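Local coordinates for ribosome biogenesis GTPase A (Thermotoga maritima, PDB 3CNL), which binds and probably hydrolyses GTP, and probably acts in a late step of 50S ribosomal subunit assembly, binding 23S rRNA, at residues I50-V56 with K76-H82; A166-L170 with A188-F192. All blocks are in the same frame, centred on the assembly; numbering follows the deposited sequence.

Interaction 1 of 2, residues I50-V56 with K76-H82; sequences IILLNKV and KRVITTH. With GNP (phosphoaminophosphonic acid-guanylate ester), chain B.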
loop_
_atom_site.group_PDB
_atom_site.type_symbol
_atom_site.label_atom_id
_atom_site.label_comp_id
_atom_site.label_asym_id
_atom_site.label_seq_id
_atom_site.Cartn_x
_atom_site.Cartn_y
_atom_site.Cartn_z
ATOM N N ILE A 50 -8.801 12.243 -2.659
ATOM C CA ILE A 50 -7.510 12.309 -3.346
ATOM C C ILE A 50 -6.890 10.903 -3.337
ATOM O O ILE A 50 -6.735 10.297 -2.275
ATOM C CB ILE A 50 -6.570 13.292 -2.630
ATOM C CG1 ILE A 50 -7.266 14.656 -2.442
ATOM C CG2 ILE A 50 -5.223 13.435 -3.381
ATOM C CD1 ILE A 50 -6.443 15.650 -1.655
ATOM N N ILE A 51 -6.557 10.378 -4.511
ATOM C CA ILE A 51 -5.825 9.101 -4.592
ATOM C C ILE A 51 -4.338 9.407 -4.527
ATOM O O ILE A 51 -3.813 10.113 -5.382
ATOM C CB ILE A 51 -6.156 8.319 -5.875
ATOM C CG1 ILE A 51 -7.630 7.917 -5.874
ATOM C CG2 ILE A 51 -5.194 7.081 -6.038
ATOM C CD1 ILE A 51 -8.179 7.451 -7.226
ATOM N N LEU A 52 -3.681 8.917 -3.483
ATOM C CA LEU A 52 -2.272 9.137 -3.307
ATOM C C LEU A 52 -1.533 7.832 -3.621
ATOM O O LEU A 52 -1.783 6.798 -2.997
ATOM C CB LEU A 52 -2.014 9.615 -1.872
ATOM C CG LEU A 52 -0.636 10.063 -1.394
ATOM C CD1 LEU A 52 -0.784 10.825 -0.083
ATOM C CD2 LEU A 52 0.268 8.892 -1.157
ATOM N N LEU A 53 -0.649 7.878 -4.617
ATOM C CA LEU A 53 0.106 6.687 -5.000
ATOM C C LEU A 53 1.429 6.748 -4.283
ATOM O O LEU A 53 2.334 7.457 -4.714
ATOM C CB LEU A 53 0.299 6.618 -6.516
ATOM C CG LEU A 53 -0.997 6.528 -7.318
ATOM C CD1 LEU A 53 -0.675 6.376 -8.796
ATOM C CD2 LEU A 53 -1.951 5.389 -6.820
ATOM N N ASN A 54 1.534 6.029 -3.162
ATOM C CA ASN A 54 2.677 6.181 -2.278
ATOM C C ASN A 54 3.835 5.234 -2.652
ATOM O O ASN A 54 3.640 4.323 -3.446
ATOM C CB ASN A 54 2.220 5.923 -0.842
ATOM C CG ASN A 54 3.129 6.523 0.165
ATOM O OD1 ASN A 54 3.798 7.491 -0.118
ATOM N ND2 ASN A 54 3.157 5.960 1.367
ATOM N N LYS A 55 5.006 5.450 -2.054
ATOM C CA LYS A 55 6.194 4.581 -2.212
ATOM C C LYS A 55 6.722 4.529 -3.662
ATOM O O LYS A 55 7.255 3.489 -4.091
ATOM C CB LYS A 55 5.943 3.147 -1.678
ATOM C CG LYS A 55 5.449 3.051 -0.209
ATOM C CD LYS A 55 5.406 1.620 0.315
ATOM C CE LYS A 55 4.817 1.596 1.729
ATOM N NZ LYS A 55 4.845 0.223 2.312
ATOM N N VAL A 56 6.609 5.641 -4.407
ATOM C CA VAL A 56 7.074 5.669 -5.821
ATOM C C VAL A 56 8.579 5.385 -5.941
ATOM O O VAL A 56 9.103 4.980 -7.017
ATOM C CB VAL A 56 6.677 6.983 -6.585
ATOM C CG1 VAL A 56 5.153 7.111 -6.706
ATOM C CG2 VAL A 56 7.322 8.231 -5.957
ATOM N N LYS A 76 -10.037 11.443 -12.105
ATOM C CA LYS A 76 -9.761 11.303 -10.679
ATOM C C LYS A 76 -8.656 12.212 -10.182
ATOM O O LYS A 76 -7.740 12.550 -10.924
ATOM C CB LYS A 76 -9.575 9.834 -10.294
ATOM C CG LYS A 76 -10.941 9.199 -10.143
ATOM C CD LYS A 76 -10.957 7.700 -10.061
ATOM C CE LYS A 76 -12.389 7.260 -9.816
ATOM N NZ LYS A 76 -12.439 5.817 -9.501
ATOM N N ARG A 77 -8.789 12.666 -8.938
ATOM C CA ARG A 77 -7.750 13.471 -8.313
ATOM C C ARG A 77 -6.667 12.507 -7.795
ATOM O O ARG A 77 -6.921 11.686 -6.917
ATOM C CB ARG A 77 -8.351 14.327 -7.198
ATOM C CG ARG A 77 -7.385 15.271 -6.496
ATOM C CD ARG A 77 -8.136 16.397 -5.778
ATOM N NE ARG A 77 -7.263 17.194 -4.898
ATOM C CZ ARG A 77 -7.715 18.084 -4.016
ATOM N NH1 ARG A 77 -9.021 18.284 -3.887
ATOM N NH2 ARG A 77 -6.868 18.765 -3.245
ATOM N N VAL A 78 -5.475 12.596 -8.376
ATOM C CA VAL A 78 -4.407 11.648 -8.102
ATOM C C VAL A 78 -3.078 12.363 -7.993
ATOM O O VAL A 78 -2.760 13.226 -8.820
ATOM C CB VAL A 78 -4.336 10.516 -9.184
ATOM C CG1 VAL A 78 -4.095 11.062 -10.610
ATOM C CG2 VAL A 78 -3.289 9.451 -8.829
ATOM N N ILE A 79 -2.320 12.004 -6.957
ATOM C CA ILE A 79 -0.959 12.481 -6.775
ATOM C C ILE A 79 -0.049 11.290 -6.522
ATOM O O ILE A 79 -0.529 10.199 -6.241
ATOM C CB ILE A 79 -0.841 13.474 -5.599
ATOM C CG1 ILE A 79 -1.098 12.777 -4.258
ATOM C CG2 ILE A 79 -1.772 14.695 -5.834
ATOM C CD1 ILE A 79 -0.674 13.574 -3.046
ATOM N N THR A 80 1.261 11.496 -6.621
ATOM C CA THR A 80 2.211 10.439 -6.290
ATOM C C THR A 80 3.185 11.039 -5.301
ATOM O O THR A 80 3.435 12.238 -5.348
ATOM C CB THR A 80 3.005 9.992 -7.523
ATOM O OG1 THR A 80 3.676 11.132 -8.059
ATOM C CG2 THR A 80 2.073 9.393 -8.603
ATOM N N THR A 81 3.713 10.223 -4.391
ATOM C CA THR A 81 4.667 10.715 -3.410
ATOM C C THR A 81 5.459 9.566 -2.830
ATOM O O THR A 81 5.273 8.423 -3.229
ATOM C CB THR A 81 3.977 11.503 -2.272
ATOM O OG1 THR A 81 4.974 12.203 -1.509
ATOM C CG2 THR A 81 3.193 10.566 -1.348
ATOM N N HIS A 82 6.375 9.886 -1.919
ATOM C CA HIS A 82 7.154 8.888 -1.198
ATOM C C HIS A 82 7.687 9.500 0.090
ATOM O O HIS A 82 7.664 10.715 0.258
ATOM C CB HIS A 82 8.267 8.288 -2.080
ATOM C CG HIS A 82 9.425 9.211 -2.342
ATOM N ND1 HIS A 82 9.475 10.065 -3.423
ATOM C CD2 HIS A 82 10.594 9.380 -1.681
ATOM C CE1 HIS A 82 10.611 10.738 -3.402
ATOM N NE2 HIS A 82 11.306 10.341 -2.353
HETATM P PG GNP B . -0.547 0.182 9.066
HETATM O O1G GNP B . -1.909 0.799 8.843
HETATM O O2G GNP B . -0.486 -1.260 8.596
HETATM O O3G GNP B . -0.156 0.395 10.524
HETATM N N3B GNP B . 0.695 0.853 8.346
HETATM P PB GNP B . 0.796 2.283 7.687
HETATM O O1B GNP B . -0.143 2.381 6.530
HETATM O O2B GNP B . 0.620 3.304 8.763
HETATM O O3A GNP B . 2.237 2.361 7.148
HETATM P PA GNP B . 3.539 2.895 7.822
HETATM O O1A GNP B . 3.649 4.354 7.657
HETATM O O2A GNP B . 3.724 2.370 9.184
HETATM O "O5'" GNP B . 4.656 2.307 6.911
HETATM C "C5'" GNP B . 4.788 0.899 6.661
HETATM C "C4'" GNP B . 6.208 0.638 6.172
HETATM O "O4'" GNP B . 6.454 1.277 4.886
HETATM C "C3'" GNP B . 7.330 1.142 7.062
HETATM O "O3'" GNP B . 8.404 0.216 6.990
HETATM C "C2'" GNP B . 7.719 2.452 6.394
HETATM O "O2'" GNP B . 9.049 2.793 6.709
HETATM C "C1'" GNP B . 7.595 2.102 4.915
HETATM N N9 GNP B . 7.280 3.228 4.040
HETATM C C8 GNP B . 6.296 4.173 4.246
HETATM N N7 GNP B . 6.221 5.050 3.273
HETATM C C5 GNP B . 7.236 4.650 2.377
HETATM C C6 GNP B . 7.653 5.193 1.131
HETATM O O6 GNP B . 7.208 6.190 0.535
HETATM N N1 GNP B . 8.706 4.459 0.553
HETATM C C2 GNP B . 9.288 3.334 1.115
HETATM N N2 GNP B . 10.294 2.749 0.431
HETATM N N3 GNP B . 8.904 2.810 2.267
HETATM C C4 GNP B . 7.885 3.521 2.841
#
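Beta-branched Ile-51, Val-78 and Ile-79, well suited to extended backbone, and bulky Leu-52 and Leu-53 form the centre of this parallel strand pair, part of a beta-alpha-beta unit of the circularly permuted G domain. On one face Leu-52 CG packs 3.9 Å from Ile-79 CD1; on the other, Val-78 CG2 lies 4.1 Å from Ile-51 CG2 and 4.0 Å from Leu-53 CG. Helix 87-94 covers Ile-79 and helix 61-73 Val-78. Ile-51 and Leu-53 each donate to and accept from the neighbouring backbone: Ile-51 N to Arg-77 O and Leu-53 N to Ile-79 O are both 2.8 Å. Farther out, Thr-81 fits the polar border, its hydroxyl hydrogen-bonded to Glu-85 while its methyl meets Leu-52. The end of strand 48-54 and the loops after both strands bring Asn-54 and Lys-55, of the NKxD (G4) motif, and His-82 to the nucleotide pocket. Asn-54 ND2 bonds to the Thr-110 carbonyl, tying this strand end to the P-loop. Lys-55 NZ bonds to Asn-109 O and donates to GNP O4' at 3.2 Å.

Interaction 2 of 2, residues A166-L170 with A188-F192; sequences AKLLL and AFEIF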
loop_
_atom_site.group_PDB
_atom_site.type_symbol
_atom_site.label_atom_id
_atom_site.label_comp_id
_atom_site.label_asym_id
_atom_site.label_seq_id
_atom_site.Cartn_x
_atom_site.Cartn_y
_atom_site.Cartn_z
ATOM N N ALA A 166 -2.332 -12.341 -3.448
ATOM C CA ALA A 166 -0.937 -12.378 -3.856
ATOM C C ALA A 166 -0.355 -10.955 -3.909
ATOM O O ALA A 166 0.719 -10.712 -3.390
ATOM C CB ALA A 166 -0.817 -13.050 -5.204
ATOM N N LYS A 167 -1.105 -10.024 -4.490
ATOM C CA LYS A 167 -0.677 -8.617 -4.627
ATOM C C LYS A 167 -0.595 -7.880 -3.284
ATOM O O LYS A 167 0.366 -7.128 -3.014
ATOM C CB LYS A 167 -1.588 -7.899 -5.628
ATOM C CG LYS A 167 -1.227 -8.209 -7.077
ATOM C CD LYS A 167 -2.384 -7.965 -8.014
ATOM C CE LYS A 167 -1.903 -8.122 -9.458
ATOM N NZ LYS A 167 -3.050 -8.086 -10.416
ATOM N N LEU A 168 -1.589 -8.105 -2.434
ATOM C CA LEU A 168 -1.537 -7.598 -1.059
ATOM C C LEU A 168 -0.393 -8.198 -0.243
ATOM O O LEU A 168 0.165 -7.526 0.628
ATOM C CB LEU A 168 -2.869 -7.794 -0.339
ATOM C CG LEU A 168 -4.081 -7.016 -0.858
ATOM C CD1 LEU A 168 -5.334 -7.486 -0.140
ATOM C CD2 LEU A 168 -3.854 -5.505 -0.618
ATOM N N LEU A 169 -0.058 -9.458 -0.488
ATOM C CA LEU A 169 1.153 -10.031 0.102
ATOM C C LEU A 169 2.422 -9.304 -0.337
ATOM O O LEU A 169 3.322 -9.019 0.471
ATOM C CB LEU A 169 1.261 -11.531 -0.259
ATOM C CG LEU A 169 2.504 -12.299 0.179
ATOM C CD1 LEU A 169 2.554 -12.357 1.688
ATOM C CD2 LEU A 169 2.443 -13.727 -0.400
ATOM N N LEU A 170 2.515 -9.046 -1.634
ATOM C CA LEU A 170 3.712 -8.414 -2.218
ATOM C C LEU A 170 3.959 -6.977 -1.695
ATOM O O LEU A 170 5.094 -6.525 -1.630
ATOM C CB LEU A 170 3.586 -8.413 -3.765
ATOM C CG LEU A 170 3.821 -9.729 -4.507
ATOM C CD1 LEU A 170 3.300 -9.735 -5.953
ATOM C CD2 LEU A 170 5.283 -10.112 -4.500
ATOM N N ALA A 188 1.976 -14.946 -6.187
ATOM C CA ALA A 188 2.821 -13.806 -5.802
ATOM C C ALA A 188 4.217 -13.931 -6.391
ATOM O O ALA A 188 4.763 -12.954 -6.895
ATOM C CB ALA A 188 2.908 -13.701 -4.283
ATOM N N PHE A 189 4.811 -15.116 -6.301
ATOM C CA PHE A 189 6.135 -15.327 -6.906
ATOM C C PHE A 189 6.070 -15.137 -8.435
ATOM O O PHE A 189 6.918 -14.470 -9.010
ATOM C CB PHE A 189 6.732 -16.709 -6.537
ATOM C CG PHE A 189 8.089 -16.942 -7.130
ATOM C CD1 PHE A 189 9.186 -16.204 -6.690
ATOM C CD2 PHE A 189 8.269 -17.861 -8.156
ATOM C CE1 PHE A 189 10.456 -16.395 -7.266
ATOM C CE2 PHE A 189 9.527 -18.057 -8.731
ATOM C CZ PHE A 189 10.615 -17.332 -8.281
ATOM N N GLU A 190 5.042 -15.688 -9.075
ATOM C CA GLU A 190 4.844 -15.514 -10.523
ATOM C C GLU A 190 4.806 -14.024 -10.919
ATOM O O GLU A 190 5.471 -13.595 -11.868
ATOM C CB GLU A 190 3.554 -16.225 -10.958
ATOM C CG GLU A 190 3.239 -16.145 -12.440
ATOM C CD GLU A 190 2.020 -16.981 -12.796
ATOM O OE1 GLU A 190 2.192 -18.007 -13.486
ATOM O OE2 GLU A 190 0.898 -16.647 -12.359
ATOM N N ILE A 191 4.039 -13.242 -10.175
ATOM C CA ILE A 191 3.937 -11.799 -10.411
ATOM C C ILE A 191 5.290 -11.140 -10.231
ATOM O O ILE A 191 5.726 -10.364 -11.094
ATOM C CB ILE A 191 2.881 -11.126 -9.491
ATOM C CG1 ILE A 191 1.486 -11.665 -9.789
ATOM C CG2 ILE A 191 2.903 -9.573 -9.649
ATOM C CD1 ILE A 191 0.500 -11.390 -8.661
ATOM N N PHE A 192 5.972 -11.485 -9.135
ATOM C CA PHE A 192 7.313 -10.993 -8.903
ATOM C C PHE A 192 8.259 -11.370 -10.058
ATOM O O PHE A 192 8.921 -10.503 -10.653
ATOM C CB PHE A 192 7.863 -11.505 -7.561
ATOM C CG PHE A 192 9.274 -11.094 -7.315
ATOM C CD1 PHE A 192 9.561 -9.795 -6.914
ATOM C CD2 PHE A 192 10.332 -11.988 -7.541
ATOM C CE1 PHE A 192 10.869 -9.395 -6.711
ATOM C CE2 PHE A 192 11.652 -11.592 -7.340
ATOM C CZ PHE A 192 11.920 -10.302 -6.925
#
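Two short helical segments cross steeply here, their N-to-C directions 67° apart and their axes 9.3 Å apart at closest approach. The backbones come nearest at Ala-166 and Ala-188, whose CA atoms are only 4.5 Å apart. Alanine suits both positions, because a single methyl group lets the main chains come this close: Ala-166 CB lies 3.5 Å from Ala-188 N and 3.9 Å from Ala-188 CB.

Larger apolar side chains fill the space around this point. Leu-170 adds the most on its helix, with CD1 3.7 Å from Ile-191 CG2 and CG 4.1 Å from Ala-188 CB, while its CD2 comes to 4.2 Å from Phe-192 CB. Leu-169 CD2 also reaches Ala-188 CB, at 3.9 Å. Ile-191 lies one turn after Ala-188 and so points into the same interface. At the margin Lys-167 serves two environments: its CG packs 4.0 Å from Ile-191 CD1, and its ammonium forms a salt bridge with Asp-163. No hydrogen bond joins the two segments, so the contact rests on close apolar packing.

Phe-232 of helix 224-236 touches Leu-169, Leu-170 and Ala-188, and the Phe-192 ring meets Phe-231 edge-to-face. Helices 162-170, 182-196 and 224-236 thus share an apolar core, with the first two crossing steeply, an arrangement characteristic of a compact helical domain, here the C-terminal helical region that follows the G domain.

Interaction 1 closes before interaction 2 opens along the chain, and the two lie on opposite sides of its centre, with centres 21 Å apart and nearest atoms about 8 Å apart. They share no helix or strand. Interaction 1 joins edge strand 78-80 to its neighbour 48-54 in the mixed sheet of the nucleotide-binding domain, whereas interaction 2 joins helices 162-170 and 182-196. Between them come helix 87-94, strand 101-106, the P-loop, helix 112-120 and the last two strands. The circular permutation explains this order, placing the NKxD (G4) motif, Asn-54 to Asp-57, before the P-loop. The side chain of Leu-170 is about 13 Å from GNP; of the two interactions, interaction 1 touches the nucleotide.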